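Local coordinates for protein type IV pilus biogenesis factor PilY1 (PDB 3HX6) that promotes type IV pilus assembly and host-cell adhesion, and supports twitching motility, apparently by binding and releasing calcium to regulate pilus retraction, at residues V264-A268 with R279-I283; R202-G206 with S294-P300; S51-K57 with R84-V90; H152-I156 with F167-T172; D320-Q326 with R364-Y369. The protein carries 3 engineered substitutions. All coordinates share one frame; numbering follows the deposited sequence.

Contact 1: residues V264-A268 with R279-I283; sequences VADYA and RFDLI. With CA (calcium ion), chain C.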
# COMPACT_ATOMS: atom_id res chain seq x y z
N VAL A 264 4.04 -5.77 -23.66
CA VAL A 264 5.00 -5.68 -24.75
C VAL A 264 4.96 -4.26 -25.31
O VAL A 264 3.91 -3.81 -25.75
CB VAL A 264 4.66 -6.66 -25.87
CG1 VAL A 264 5.71 -6.58 -26.98
CG2 VAL A 264 4.59 -8.06 -25.30
N ALA A 265 6.09 -3.57 -25.28
CA ALA A 265 6.17 -2.19 -25.77
C ALA A 265 5.84 -2.07 -27.25
O ALA A 265 6.34 -2.82 -28.08
CB ALA A 265 7.56 -1.63 -25.50
N ASP A 266 5.00 -1.09 -27.58
CA ASP A 266 4.60 -0.86 -28.96
C ASP A 266 5.23 0.37 -29.60
O ASP A 266 5.55 0.35 -30.79
CB ASP A 266 3.08 -0.76 -29.04
CG ASP A 266 2.39 -1.95 -28.41
OD1 ASP A 266 2.68 -3.09 -28.84
OD2 ASP A 266 1.57 -1.75 -27.49
N TYR A 267 5.40 1.42 -28.80
CA TYR A 267 6.02 2.66 -29.26
C TYR A 267 6.98 3.16 -28.20
O TYR A 267 6.93 2.73 -27.05
CB TYR A 267 4.98 3.77 -29.45
CG TYR A 267 3.86 3.51 -30.43
CD1 TYR A 267 4.09 3.53 -31.80
CD2 TYR A 267 2.56 3.28 -29.98
CE1 TYR A 267 3.05 3.34 -32.70
CE2 TYR A 267 1.52 3.10 -30.87
CZ TYR A 267 1.77 3.12 -32.23
OH TYR A 267 0.72 2.94 -33.09
N ALA A 268 7.84 4.09 -28.59
CA ALA A 268 8.77 4.70 -27.67
C ALA A 268 8.73 6.18 -28.01
O ALA A 268 8.63 6.55 -29.18
CB ALA A 268 10.19 4.15 -27.87
N ARG A 279 8.94 9.92 -31.82
CA ARG A 279 8.21 8.71 -31.52
C ARG A 279 8.85 7.67 -32.43
O ARG A 279 9.28 7.98 -33.54
CB ARG A 279 6.72 8.79 -31.82
CG ARG A 279 5.97 7.63 -31.13
CD ARG A 279 4.52 7.52 -31.54
NE ARG A 279 4.36 6.92 -32.86
CZ ARG A 279 3.19 6.73 -33.45
NH1 ARG A 279 2.07 7.09 -32.84
NH2 ARG A 279 3.13 6.16 -34.65
N PHE A 280 8.90 6.43 -31.94
CA PHE A 280 9.48 5.34 -32.68
C PHE A 280 8.46 4.22 -32.68
O PHE A 280 7.83 3.95 -31.66
CB PHE A 280 10.76 4.85 -32.00
CG PHE A 280 11.81 5.93 -31.83
CD1 PHE A 280 12.84 6.06 -32.75
CD2 PHE A 280 11.76 6.81 -30.75
CE1 PHE A 280 13.82 7.05 -32.61
CE2 PHE A 280 12.73 7.81 -30.59
CZ PHE A 280 13.76 7.93 -31.52
N ASP A 281 8.26 3.59 -33.84
CA ASP A 281 7.33 2.48 -33.96
C ASP A 281 8.13 1.23 -33.63
O ASP A 281 9.11 0.91 -34.31
CB ASP A 281 6.80 2.36 -35.39
CG ASP A 281 5.84 3.48 -35.76
OD1 ASP A 281 5.44 3.53 -36.94
OD2 ASP A 281 5.49 4.30 -34.89
N LEU A 282 7.73 0.52 -32.57
CA LEU A 282 8.43 -0.70 -32.19
C LEU A 282 7.54 -1.89 -32.53
O LEU A 282 7.41 -2.83 -31.75
CB LEU A 282 8.78 -0.68 -30.70
CG LEU A 282 9.63 0.51 -30.22
CD1 LEU A 282 10.03 0.32 -28.75
CD2 LEU A 282 10.88 0.65 -31.11
N ILE A 283 6.92 -1.82 -33.71
CA ILE A 283 6.05 -2.89 -34.21
C ILE A 283 6.41 -3.12 -35.69
O ILE A 283 7.07 -2.29 -36.31
CB ILE A 283 4.55 -2.52 -34.12
CG1 ILE A 283 4.31 -1.18 -34.81
CG2 ILE A 283 4.11 -2.48 -32.66
CD1 ILE A 283 2.85 -0.80 -34.91
CA CA C . 1.67 -4.03 -26.57
O HOH W 1 8.47 -3.83 -29.43
O HOH W 2 0.70 4.44 -35.17
O HOH W 3 1.82 -5.94 -28.02
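Arg279 lays its guanidinium over one face of the Tyr267 ring, the two planes 28° apart. The overlap is off-centre: Tyr267 CE1 lies under the middle of the guanidinium, and Arg279 CZ is 4.0 Å from the ring centroid in a cation-pi contact. A bend at chi3 (76°) folds the head of the arginine over the ring. NH1 of Arg279 is taken by Asp373 and the carbonyl of Gln375, whereas a water joins its NH2 to the Tyr267 hydroxyl, which also has a partner in Gly378. Next comes Phe280, paired with Ala268 by two backbone hydrogen bonds, Phe280 N to Ala268 O at 2.8 Å and Ala268 N to Phe280 O at 3.1 Å. These rungs belong to the hairpin of strands 267-272 and 276-281, the middle of a four-stranded blade of the beta-propeller; on the other flank Asp266 and Tyr267 both face Ala257 in a classic beta bulge. Asp281 runs alongside Tyr267, its OD2 at the ring edge, 3.4 Å from Tyr267 CE1. The same oxygen receives Arg279 NH2 at 3.0 Å on its syn side, a salt bridge, and also bonds Ser309. Leu282 N reaches Asp266 O at 2.8 Å, and Leu282 CD1 rests on Ala268 CB. Finally Ile283 places CG2 against Asp266 CB, behind a carboxylate that grips the calcium ion with both oxygens, OD2 at 2.5 Å, while OD1 also bonds His204 NE2. Val264 O, a water, Asp258, Asn260 and Asp262 complete this EF-hand-like calcium loop.

Contact 2: residues R202-G206 with S294-P300; sequences RLHNG and SRANDGP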
# COMPACT_ATOMS: atom_id res chain seq x y z
N ARG A 202 9.98 -5.52 -22.67
CA ARG A 202 9.81 -6.62 -23.60
C ARG A 202 9.39 -6.01 -24.92
O ARG A 202 8.47 -5.18 -24.96
CB ARG A 202 8.72 -7.57 -23.10
CG ARG A 202 8.41 -8.71 -24.05
CD ARG A 202 9.61 -9.59 -24.29
NE ARG A 202 9.21 -10.98 -24.49
CZ ARG A 202 8.49 -11.41 -25.52
NH1 ARG A 202 8.09 -10.56 -26.46
NH2 ARG A 202 8.16 -12.69 -25.60
N LEU A 203 10.05 -6.40 -26.00
CA LEU A 203 9.73 -5.86 -27.31
C LEU A 203 9.16 -6.92 -28.24
O LEU A 203 9.21 -8.13 -27.96
CB LEU A 203 10.97 -5.21 -27.95
CG LEU A 203 11.68 -4.15 -27.10
CD1 LEU A 203 12.85 -3.56 -27.89
CD2 LEU A 203 10.71 -3.07 -26.70
N HIS A 204 8.63 -6.45 -29.36
CA HIS A 204 8.03 -7.34 -30.34
C HIS A 204 9.02 -8.24 -31.08
O HIS A 204 8.62 -9.00 -31.95
CB HIS A 204 7.20 -6.52 -31.34
CG HIS A 204 5.85 -6.12 -30.81
ND1 HIS A 204 4.82 -7.02 -30.68
CD2 HIS A 204 5.39 -4.94 -30.34
CE1 HIS A 204 3.77 -6.41 -30.15
NE2 HIS A 204 4.09 -5.15 -29.94
N ASN A 205 10.31 -8.14 -30.75
CA ASN A 205 11.29 -9.00 -31.40
C ASN A 205 11.43 -10.27 -30.56
O ASN A 205 12.35 -11.06 -30.75
CB ASN A 205 12.64 -8.29 -31.56
CG ASN A 205 13.41 -8.17 -30.27
OD1 ASN A 205 12.83 -7.91 -29.22
ND2 ASN A 205 14.72 -8.36 -30.34
N GLY A 206 10.49 -10.43 -29.63
CA GLY A 206 10.45 -11.59 -28.75
C GLY A 206 11.35 -11.58 -27.53
O GLY A 206 11.35 -12.53 -26.75
N SER A 294 -0.74 -6.99 -32.02
CA SER A 294 -0.69 -8.43 -31.84
C SER A 294 0.74 -8.93 -31.70
O SER A 294 1.67 -8.37 -32.29
CB SER A 294 -1.35 -9.14 -33.03
OG SER A 294 -1.21 -10.54 -32.92
N ARG A 295 0.91 -9.98 -30.91
CA ARG A 295 2.22 -10.58 -30.69
C ARG A 295 2.43 -11.76 -31.64
O ARG A 295 3.52 -12.31 -31.73
CB ARG A 295 2.33 -11.08 -29.25
CG ARG A 295 2.49 -9.98 -28.23
CD ARG A 295 3.40 -10.47 -27.12
NE ARG A 295 2.67 -11.13 -26.05
CZ ARG A 295 3.25 -11.85 -25.09
NH1 ARG A 295 4.56 -12.02 -25.07
NH2 ARG A 295 2.51 -12.37 -24.13
N ALA A 296 1.36 -12.14 -32.33
CA ALA A 296 1.36 -13.27 -33.25
C ALA A 296 2.63 -13.44 -34.08
O ALA A 296 3.15 -14.54 -34.19
CB ALA A 296 0.15 -13.19 -34.17
N ASN A 297 3.11 -12.36 -34.67
CA ASN A 297 4.31 -12.44 -35.50
C ASN A 297 5.58 -12.00 -34.79
O ASN A 297 6.58 -11.72 -35.44
CB ASN A 297 4.13 -11.63 -36.78
CG ASN A 297 2.88 -12.02 -37.55
OD1 ASN A 297 2.64 -13.20 -37.80
ND2 ASN A 297 2.08 -11.03 -37.93
N ASP A 298 5.56 -11.93 -33.46
CA ASP A 298 6.76 -11.51 -32.75
C ASP A 298 7.92 -12.43 -33.06
O ASP A 298 7.77 -13.65 -33.15
CB ASP A 298 6.51 -11.47 -31.24
CG ASP A 298 5.83 -10.19 -30.81
OD1 ASP A 298 5.33 -9.46 -31.69
OD2 ASP A 298 5.79 -9.91 -29.59
N GLY A 299 9.10 -11.83 -33.23
CA GLY A 299 10.29 -12.60 -33.53
C GLY A 299 11.45 -11.68 -33.85
O GLY A 299 11.26 -10.48 -34.02
N PRO A 300 12.67 -12.23 -33.95
CA PRO A 300 13.85 -11.42 -34.24
C PRO A 300 13.74 -10.56 -35.49
O PRO A 300 14.32 -9.48 -35.56
CB PRO A 300 14.96 -12.47 -34.33
CG PRO A 300 14.24 -13.69 -34.83
CD PRO A 300 12.98 -13.67 -33.99
O HOH W 4 15.89 -9.04 -33.05
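His204 and Asp298 join two loops of the beta-propeller, each shaped by a type I turn: Leu203-Gly206 links strands 199-202 and 208-213 of one blade, and Arg295-Asp298 lies in the long excursion between strands 276-281 and 307-317 of another. The central hydrogen bond runs from His204 ND1 to Asp298 OD1, 2.7 Å long and nearly straight. It leaves in the imidazole plane and lands on the syn lone pair, although ring and carboxylate planes stand 85° apart. With NE2 bonded to Asp266, a calcium ligand, the imidazole sits between two carboxylates, which probably favours its protonated form and places it in the second shell of the metal site.

Charge gathers beside this pair. Arg202 NH1 makes a long salt bridge of 3.9 Å to Asp298 OD2, near the guanidinium plane, while its NE is held by Glu69. Arg295 crosses Arg202 at about a right angle, with its NH1 3.7 Å from Arg202 NH2; the carboxylates of Asp298 and Glu69 probably offset the two like charges, and Arg295 gives its own N-H groups to the carbonyls of Pro67 and Ile68.

Backbone bonding closes the seam. Gly299 N donates to His204 O at 3.1 Å, and the CA-H of Asn205 approaches Gly299 O at 3.0 Å. At the far end one water receives Asn205 ND2 and donates to Pro300 O, 3.0 Å from each atom.

Contact 3: residues S51-K57 with R84-V90; sequences SPATVGK and RAPRVYV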
# COMPACT_ATOMS: atom_id res chain seq x y z
N SER A 51 19.41 5.88 -5.53
CA SER A 51 18.40 5.88 -4.43
C SER A 51 17.10 5.22 -4.88
O SER A 51 16.65 4.23 -4.28
CB SER A 51 18.14 7.31 -3.95
OG SER A 51 17.18 7.34 -2.89
N PRO A 52 16.47 5.74 -5.95
CA PRO A 52 15.22 5.13 -6.43
C PRO A 52 15.47 3.72 -6.95
O PRO A 52 14.56 3.05 -7.43
CB PRO A 52 14.77 6.07 -7.55
CG PRO A 52 15.40 7.38 -7.19
CD PRO A 52 16.77 6.95 -6.73
N ALA A 53 16.73 3.29 -6.87
CA ALA A 53 17.12 1.97 -7.34
C ALA A 53 17.25 0.97 -6.20
O ALA A 53 18.35 0.57 -5.82
CB ALA A 53 18.44 2.07 -8.10
N THR A 54 16.11 0.56 -5.65
CA THR A 54 16.11 -0.41 -4.57
C THR A 54 15.64 -1.77 -5.09
O THR A 54 14.70 -1.85 -5.88
CB THR A 54 15.18 0.03 -3.42
OG1 THR A 54 15.08 -1.04 -2.47
CG2 THR A 54 13.80 0.39 -3.94
N VAL A 55 16.30 -2.83 -4.64
CA VAL A 55 15.95 -4.17 -5.07
C VAL A 55 15.52 -5.05 -3.91
O VAL A 55 16.35 -5.57 -3.16
CB VAL A 55 17.13 -4.85 -5.80
CG1 VAL A 55 16.75 -6.27 -6.18
CG2 VAL A 55 17.51 -4.05 -7.04
N GLY A 56 14.20 -5.21 -3.76
CA GLY A 56 13.65 -6.04 -2.71
C GLY A 56 12.76 -7.12 -3.30
O GLY A 56 13.24 -8.20 -3.65
N LYS A 57 11.47 -6.82 -3.41
CA LYS A 57 10.51 -7.77 -3.96
C LYS A 57 10.47 -7.72 -5.49
O LYS A 57 11.08 -6.85 -6.11
CB LYS A 57 9.10 -7.47 -3.44
CG LYS A 57 8.89 -7.71 -1.96
CD LYS A 57 7.41 -7.64 -1.62
CE LYS A 57 7.15 -7.94 -0.15
NZ LYS A 57 5.69 -8.01 0.15
N ARG A 84 14.17 -12.02 -0.44
CA ARG A 84 15.45 -11.48 -0.90
C ARG A 84 15.92 -10.32 -0.03
O ARG A 84 15.14 -9.44 0.33
CB ARG A 84 15.33 -11.01 -2.36
CG ARG A 84 16.60 -10.34 -2.89
CD ARG A 84 16.54 -10.16 -4.40
NE ARG A 84 15.37 -9.42 -4.84
CZ ARG A 84 15.06 -9.20 -6.11
NH1 ARG A 84 15.84 -9.68 -7.07
NH2 ARG A 84 13.97 -8.52 -6.43
N ALA A 85 17.21 -10.34 0.31
CA ALA A 85 17.78 -9.28 1.14
C ALA A 85 17.78 -7.96 0.38
O ALA A 85 18.46 -7.82 -0.64
CB ALA A 85 19.20 -9.65 1.56
N PRO A 86 17.01 -6.98 0.85
CA PRO A 86 16.91 -5.66 0.22
C PRO A 86 18.25 -4.96 -0.00
O PRO A 86 19.16 -5.06 0.82
CB PRO A 86 16.01 -4.89 1.18
CG PRO A 86 15.11 -5.96 1.72
CD PRO A 86 16.08 -7.07 2.00
N ARG A 87 18.36 -4.26 -1.12
CA ARG A 87 19.57 -3.54 -1.47
C ARG A 87 19.21 -2.27 -2.23
O ARG A 87 18.27 -2.25 -3.02
CB ARG A 87 20.48 -4.40 -2.35
CG ARG A 87 21.19 -5.53 -1.62
CD ARG A 87 22.28 -5.01 -0.71
NE ARG A 87 23.04 -6.08 -0.08
CZ ARG A 87 22.54 -6.91 0.84
NH1 ARG A 87 21.28 -6.80 1.24
NH2 ARG A 87 23.31 -7.87 1.35
N VAL A 88 19.96 -1.20 -1.97
CA VAL A 88 19.73 0.06 -2.66
C VAL A 88 21.05 0.46 -3.30
O VAL A 88 22.06 0.64 -2.62
CB VAL A 88 19.28 1.17 -1.69
CG1 VAL A 88 19.25 2.52 -2.40
CG2 VAL A 88 17.89 0.85 -1.15
N TYR A 89 21.03 0.55 -4.62
CA TYR A 89 22.23 0.91 -5.36
C TYR A 89 22.21 2.39 -5.69
O TYR A 89 21.23 2.91 -6.22
CB TYR A 89 22.31 0.05 -6.62
CG TYR A 89 22.28 -1.43 -6.31
CD1 TYR A 89 21.08 -2.08 -6.02
CD2 TYR A 89 23.46 -2.17 -6.23
CE1 TYR A 89 21.06 -3.43 -5.66
CE2 TYR A 89 23.45 -3.52 -5.87
CZ TYR A 89 22.25 -4.13 -5.58
OH TYR A 89 22.24 -5.45 -5.20
N VAL A 90 23.30 3.06 -5.35
CA VAL A 90 23.43 4.49 -5.59
C VAL A 90 24.56 4.76 -6.56
O VAL A 90 25.58 4.07 -6.55
CB VAL A 90 23.72 5.24 -4.26
CG1 VAL A 90 23.79 6.74 -4.51
CG2 VAL A 90 22.64 4.92 -3.24
O HOH W 5 18.44 -7.00 -3.41
O HOH W 6 12.79 -6.89 -8.48
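An edge of a four-stranded antiparallel sheet is made here, where Thr54 and Val55 of the short outermost strand 54-55 pair with Val88 and Arg87 of strand 87-91. Val55 N points almost straight at Arg87 O, 2.6 Å away, and Arg87 N answers to Val55 O at 3.1 Å. One step on, Tyr89 N bonds Ala53 O at 2.9 Å. Thr54 and Val88, a non-hydrogen-bonded pair, meet on one face with Thr54 CB 3.6 Å from Val88 CG2. The opposite face carries Val55, whose CG2 touches Tyr89 CE1 at 3.9 Å. This is the N-terminal blade of the beta-propeller, and its Val55 face packs on the neighbouring blade through Val142 and Thr153. Beyond the paired residues, Arg84 bends at chi3 (56°) so that NE and NH2 grip Gly56 O side-on, NE at 2.7 Å. Both donors keep that oxygen in the guanidinium plane, but NH2 stands well above the carbonyl plane. Val55 CG1 sits 3.4 Å from Arg84 CZ, over the centre of one guanidinium face. A water bridges Arg84 NH2 and Lys57 O, while NH1 bonds Thr153 OG1 and the carbonyl of Thr172 in the adjoining blade.

Contact 4: residues H152-I156 with F167-T172; sequences HTVLI and FALDVT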
# COMPACT_ATOMS: atom_id res chain seq x y z
N HIS A 152 15.03 -12.37 -14.02
CA HIS A 152 16.19 -11.83 -13.31
C HIS A 152 15.84 -10.42 -12.92
O HIS A 152 14.89 -9.84 -13.46
CB HIS A 152 17.41 -11.72 -14.23
CG HIS A 152 17.76 -12.99 -14.95
ND1 HIS A 152 18.69 -13.88 -14.47
CD2 HIS A 152 17.31 -13.50 -16.12
CE1 HIS A 152 18.80 -14.90 -15.31
NE2 HIS A 152 17.97 -14.69 -16.31
N THR A 153 16.60 -9.87 -11.99
CA THR A 153 16.42 -8.48 -11.60
C THR A 153 17.72 -7.89 -12.11
O THR A 153 18.81 -8.36 -11.76
CB THR A 153 16.32 -8.27 -10.09
OG1 THR A 153 15.14 -8.91 -9.59
CG2 THR A 153 16.24 -6.78 -9.78
N VAL A 154 17.62 -6.90 -12.98
CA VAL A 154 18.81 -6.30 -13.55
C VAL A 154 18.98 -4.85 -13.12
O VAL A 154 18.03 -4.22 -12.65
CB VAL A 154 18.76 -6.36 -15.10
CG1 VAL A 154 17.67 -5.43 -15.63
CG2 VAL A 154 20.11 -5.98 -15.68
N LEU A 155 20.20 -4.35 -13.26
CA LEU A 155 20.52 -2.98 -12.92
C LEU A 155 21.30 -2.43 -14.11
O LEU A 155 22.29 -3.01 -14.54
CB LEU A 155 21.37 -2.92 -11.65
CG LEU A 155 21.85 -1.53 -11.19
CD1 LEU A 155 22.20 -1.56 -9.71
CD2 LEU A 155 23.03 -1.09 -12.03
N ILE A 156 20.82 -1.32 -14.66
CA ILE A 156 21.49 -0.70 -15.79
C ILE A 156 22.12 0.61 -15.32
O ILE A 156 21.44 1.47 -14.77
CB ILE A 156 20.51 -0.45 -16.97
CG1 ILE A 156 19.99 -1.79 -17.52
CG2 ILE A 156 21.22 0.27 -18.10
CD1 ILE A 156 19.06 -2.52 -16.61
N PHE A 167 26.37 -0.14 -18.87
CA PHE A 167 26.61 -1.46 -18.34
C PHE A 167 25.36 -1.98 -17.66
O PHE A 167 24.49 -1.21 -17.25
CB PHE A 167 27.82 -1.49 -17.38
CG PHE A 167 27.64 -0.66 -16.14
CD1 PHE A 167 28.14 0.63 -16.07
CD2 PHE A 167 27.00 -1.20 -15.02
CE1 PHE A 167 28.01 1.39 -14.90
CE2 PHE A 167 26.86 -0.45 -13.85
CZ PHE A 167 27.37 0.85 -13.79
N ALA A 168 25.26 -3.30 -17.58
CA ALA A 168 24.12 -3.95 -16.96
C ALA A 168 24.63 -5.01 -16.01
O ALA A 168 25.58 -5.73 -16.32
CB ALA A 168 23.23 -4.58 -18.03
N LEU A 169 24.03 -5.08 -14.83
CA LEU A 169 24.43 -6.08 -13.86
C LEU A 169 23.22 -6.94 -13.54
O LEU A 169 22.08 -6.46 -13.61
CB LEU A 169 24.93 -5.42 -12.56
CG LEU A 169 26.04 -4.37 -12.68
CD1 LEU A 169 26.32 -3.75 -11.31
CD2 LEU A 169 27.29 -5.00 -13.25
N ASP A 170 23.46 -8.21 -13.24
CA ASP A 170 22.38 -9.11 -12.86
C ASP A 170 22.39 -8.98 -11.34
O ASP A 170 23.32 -9.44 -10.68
CB ASP A 170 22.68 -10.56 -13.24
CG ASP A 170 21.54 -11.50 -12.91
OD1 ASP A 170 20.94 -11.34 -11.82
OD2 ASP A 170 21.25 -12.40 -13.72
N VAL A 171 21.37 -8.34 -10.80
CA VAL A 171 21.30 -8.10 -9.37
C VAL A 171 20.23 -8.94 -8.66
O VAL A 171 19.80 -8.63 -7.55
CB VAL A 171 21.08 -6.58 -9.14
CG1 VAL A 171 19.64 -6.27 -8.77
CG2 VAL A 171 22.06 -6.08 -8.11
N THR A 172 19.81 -10.02 -9.31
CA THR A 172 18.80 -10.92 -8.76
C THR A 172 19.23 -11.44 -7.39
O THR A 172 18.42 -11.52 -6.46
CB THR A 172 18.56 -12.11 -9.69
OG1 THR A 172 18.36 -11.64 -11.03
CG2 THR A 172 17.34 -12.91 -9.24
O HOH W 7 19.83 -14.40 -11.76
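Thr172 OG1 lies at the edge of the His152 ring, near its plane and beside CB, with 3.3 Å between OG1 and His152 CB; the Asp170 carboxylate is turned nearly perpendicular to the ring, and its OD2 comes in obliquely, 3.1 Å from His152 ND1. Phe147 stacks on this imidazole, and its carbonyl holds NE2. At the other end the Phe167 ring meets Leu155 CD2 obliquely and Phe110 at about 40°. The contact is a beta hairpin, strands 150-158 and 165-170, the two central strands of a four-stranded propeller blade. Leu155 and Leu169 form the hydrogen-bonded pair, Leu155 N to Leu169 O at 2.8 Å and Leu169 N to Leu155 O at 2.7 Å. Further along, a side chain takes over from the backbone: Thr153 N donates to Thr172 OG1, a nearly straight 2.7 Å bond. That hydroxyl in turn donates to Asp170 OD1, which Thr172 N also reaches, closing an Asx turn. With CG of Asp170 anti to its backbone N (chi1 -177°), the two bonds from Thr172 hold the carboxylate in place. Val171 CG1 fits against Thr153 CG2 at 3.6 Å. Val154 CG2 is pressed close to the partner strand, 2.9 Å from Leu169 O.

Contact 5: residues D320-Q326 with R364-Y369; sequences DSAGAAQ and RAQTLY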
# COMPACT_ATOMS: atom_id res chain seq x y z
N ASP A 320 11.16 28.09 -27.30
CA ASP A 320 10.59 29.02 -26.34
C ASP A 320 9.73 30.06 -27.04
O ASP A 320 9.44 29.93 -28.24
CB ASP A 320 11.69 29.72 -25.53
CG ASP A 320 12.73 30.38 -26.41
OD1 ASP A 320 12.37 30.89 -27.49
OD2 ASP A 320 13.91 30.40 -26.00
N SER A 321 9.32 31.08 -26.29
CA SER A 321 8.48 32.16 -26.79
C SER A 321 9.13 32.89 -27.96
O SER A 321 8.46 33.30 -28.90
CB SER A 321 8.21 33.18 -25.68
OG SER A 321 7.91 32.53 -24.46
N ALA A 322 10.45 33.06 -27.88
CA ALA A 322 11.20 33.76 -28.92
C ALA A 322 11.53 32.89 -30.12
O ALA A 322 11.99 33.39 -31.15
CB ALA A 322 12.48 34.34 -28.33
N GLY A 323 11.30 31.58 -30.00
CA GLY A 323 11.58 30.69 -31.10
C GLY A 323 12.87 29.89 -30.99
O GLY A 323 13.25 29.19 -31.92
N ALA A 324 13.54 29.99 -29.85
CA ALA A 324 14.79 29.27 -29.62
C ALA A 324 14.51 27.85 -29.13
O ALA A 324 13.64 27.64 -28.28
CB ALA A 324 15.65 30.01 -28.61
N ALA A 325 15.25 26.89 -29.67
CA ALA A 325 15.11 25.48 -29.32
C ALA A 325 15.26 25.22 -27.83
O ALA A 325 16.11 25.81 -27.19
CB ALA A 325 16.14 24.66 -30.09
N GLN A 326 14.45 24.32 -27.30
CA GLN A 326 14.50 23.96 -25.88
C GLN A 326 14.86 22.48 -25.75
O GLN A 326 14.09 21.62 -26.16
CB GLN A 326 13.14 24.18 -25.22
CG GLN A 326 12.72 25.62 -25.11
CD GLN A 326 11.28 25.75 -24.71
OE1 GLN A 326 10.93 26.48 -23.78
NE2 GLN A 326 10.41 25.03 -25.42
N ARG A 364 15.48 32.80 -21.08
CA ARG A 364 14.27 32.22 -21.65
C ARG A 364 13.65 31.26 -20.65
O ARG A 364 14.29 30.82 -19.70
CB ARG A 364 14.62 31.47 -22.94
CG ARG A 364 16.10 31.12 -23.05
CD ARG A 364 16.36 29.63 -23.13
NE ARG A 364 15.70 29.08 -24.30
CZ ARG A 364 15.99 27.91 -24.86
NH1 ARG A 364 16.95 27.14 -24.37
NH2 ARG A 364 15.31 27.53 -25.93
N ALA A 365 12.38 30.94 -20.89
CA ALA A 365 11.66 30.02 -20.02
C ALA A 365 11.72 28.61 -20.58
O ALA A 365 11.77 28.42 -21.80
CB ALA A 365 10.22 30.46 -19.89
N GLN A 366 11.73 27.63 -19.69
CA GLN A 366 11.69 26.24 -20.10
C GLN A 366 10.19 25.97 -20.09
O GLN A 366 9.43 26.75 -19.52
CB GLN A 366 12.45 25.34 -19.12
CG GLN A 366 13.95 25.53 -19.19
CD GLN A 366 14.47 25.48 -20.62
OE1 GLN A 366 14.18 24.55 -21.38
NE2 GLN A 366 15.25 26.48 -21.00
N THR A 367 9.75 24.88 -20.70
CA THR A 367 8.32 24.66 -20.82
C THR A 367 7.85 23.22 -20.63
O THR A 367 8.60 22.28 -20.86
CB THR A 367 7.87 25.14 -22.22
OG1 THR A 367 8.40 26.45 -22.47
CG2 THR A 367 6.36 25.16 -22.35
N LEU A 368 6.59 23.08 -20.22
CA LEU A 368 5.96 21.77 -20.07
C LEU A 368 4.94 21.73 -21.20
O LEU A 368 4.14 22.65 -21.35
CB LEU A 368 5.22 21.64 -18.73
CG LEU A 368 4.63 20.24 -18.53
CD1 LEU A 368 5.76 19.21 -18.50
CD2 LEU A 368 3.81 20.19 -17.23
N TYR A 369 4.98 20.67 -22.00
CA TYR A 369 4.07 20.53 -23.12
C TYR A 369 3.19 19.30 -23.02
O TYR A 369 3.58 18.28 -22.45
CB TYR A 369 4.84 20.41 -24.45
CG TYR A 369 5.66 21.62 -24.83
CD1 TYR A 369 7.01 21.70 -24.49
CD2 TYR A 369 5.09 22.68 -25.54
CE1 TYR A 369 7.77 22.81 -24.85
CE2 TYR A 369 5.84 23.80 -25.90
CZ TYR A 369 7.18 23.85 -25.55
OH TYR A 369 7.93 24.95 -25.90
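Asp320 and Arg364 meet at about a right angle, carboxylate and guanidinium planes nearly perpendicular. Asp320 holds CG between its backbone N and carbonyl carbon (chi1 54°), which sets the carboxylate between its own turn and the arginine. OD1 faces the type I turn Asp320-Gly323 and accepts Ala324 N at 2.8 Å; OD2 receives Arg364 NE, also at 2.8 Å, on its anti lone pair. Arg364 is modelled with chi1 at 19°, close to eclipsed, and with further bends at chi2 and chi3. Because its NH2 is placed too near Ala325 O, this conformation is to be taken with caution, and NE carries the salt bridge with most confidence.

Gln326 slides past Arg364 in the opposite direction, extended beyond CG, and delivers its amide to strand 367-373. As modelled, NE2 donates to Tyr369 OH at 2.5 Å, the hydroxyl lying near the amide plane while the phenol ring is turned steeply against it. OE1 sits 2.8 Å from Thr367 OG1, whose proton may go instead to Asp437; Tyr369 OH is also bonded to Arg389. The loop between strands 307-317 and 333-336 is thereby joined to the large mixed sheet by polar groups. Gln326 OE1 also comes within 2.9 Å of Ala365 O, an unfavourable pairing of two acceptors that casts doubt on which end of the amide is which; exchanging OE1 and NE2 would make it a possible N-H...O contact.

How the contacts relate
From the N terminus, contact 3 comes first, closing a loop that holds helices 62-65 and 74-82 and completing the edge of the first sheet. Contact 4 follows in series as the hairpin of the next sheet, and the two touch through Arg84 and where the Tyr89 ring packs on Leu155. Contact 2 then spans the longest stretch of the five, and contact 1 nests inside it; Ala265 N bonds Arg202 O there, tying adjacent propeller blades beside the calcium ion. Contact 5 opens last, about 37 Å centre to centre from contacts 3 and 4, across the chain's centre; closing a loop of 37 residues, it joins the segment after strand 307-317 to strand 367-373 of the large mixed sheet. No two contacts cross.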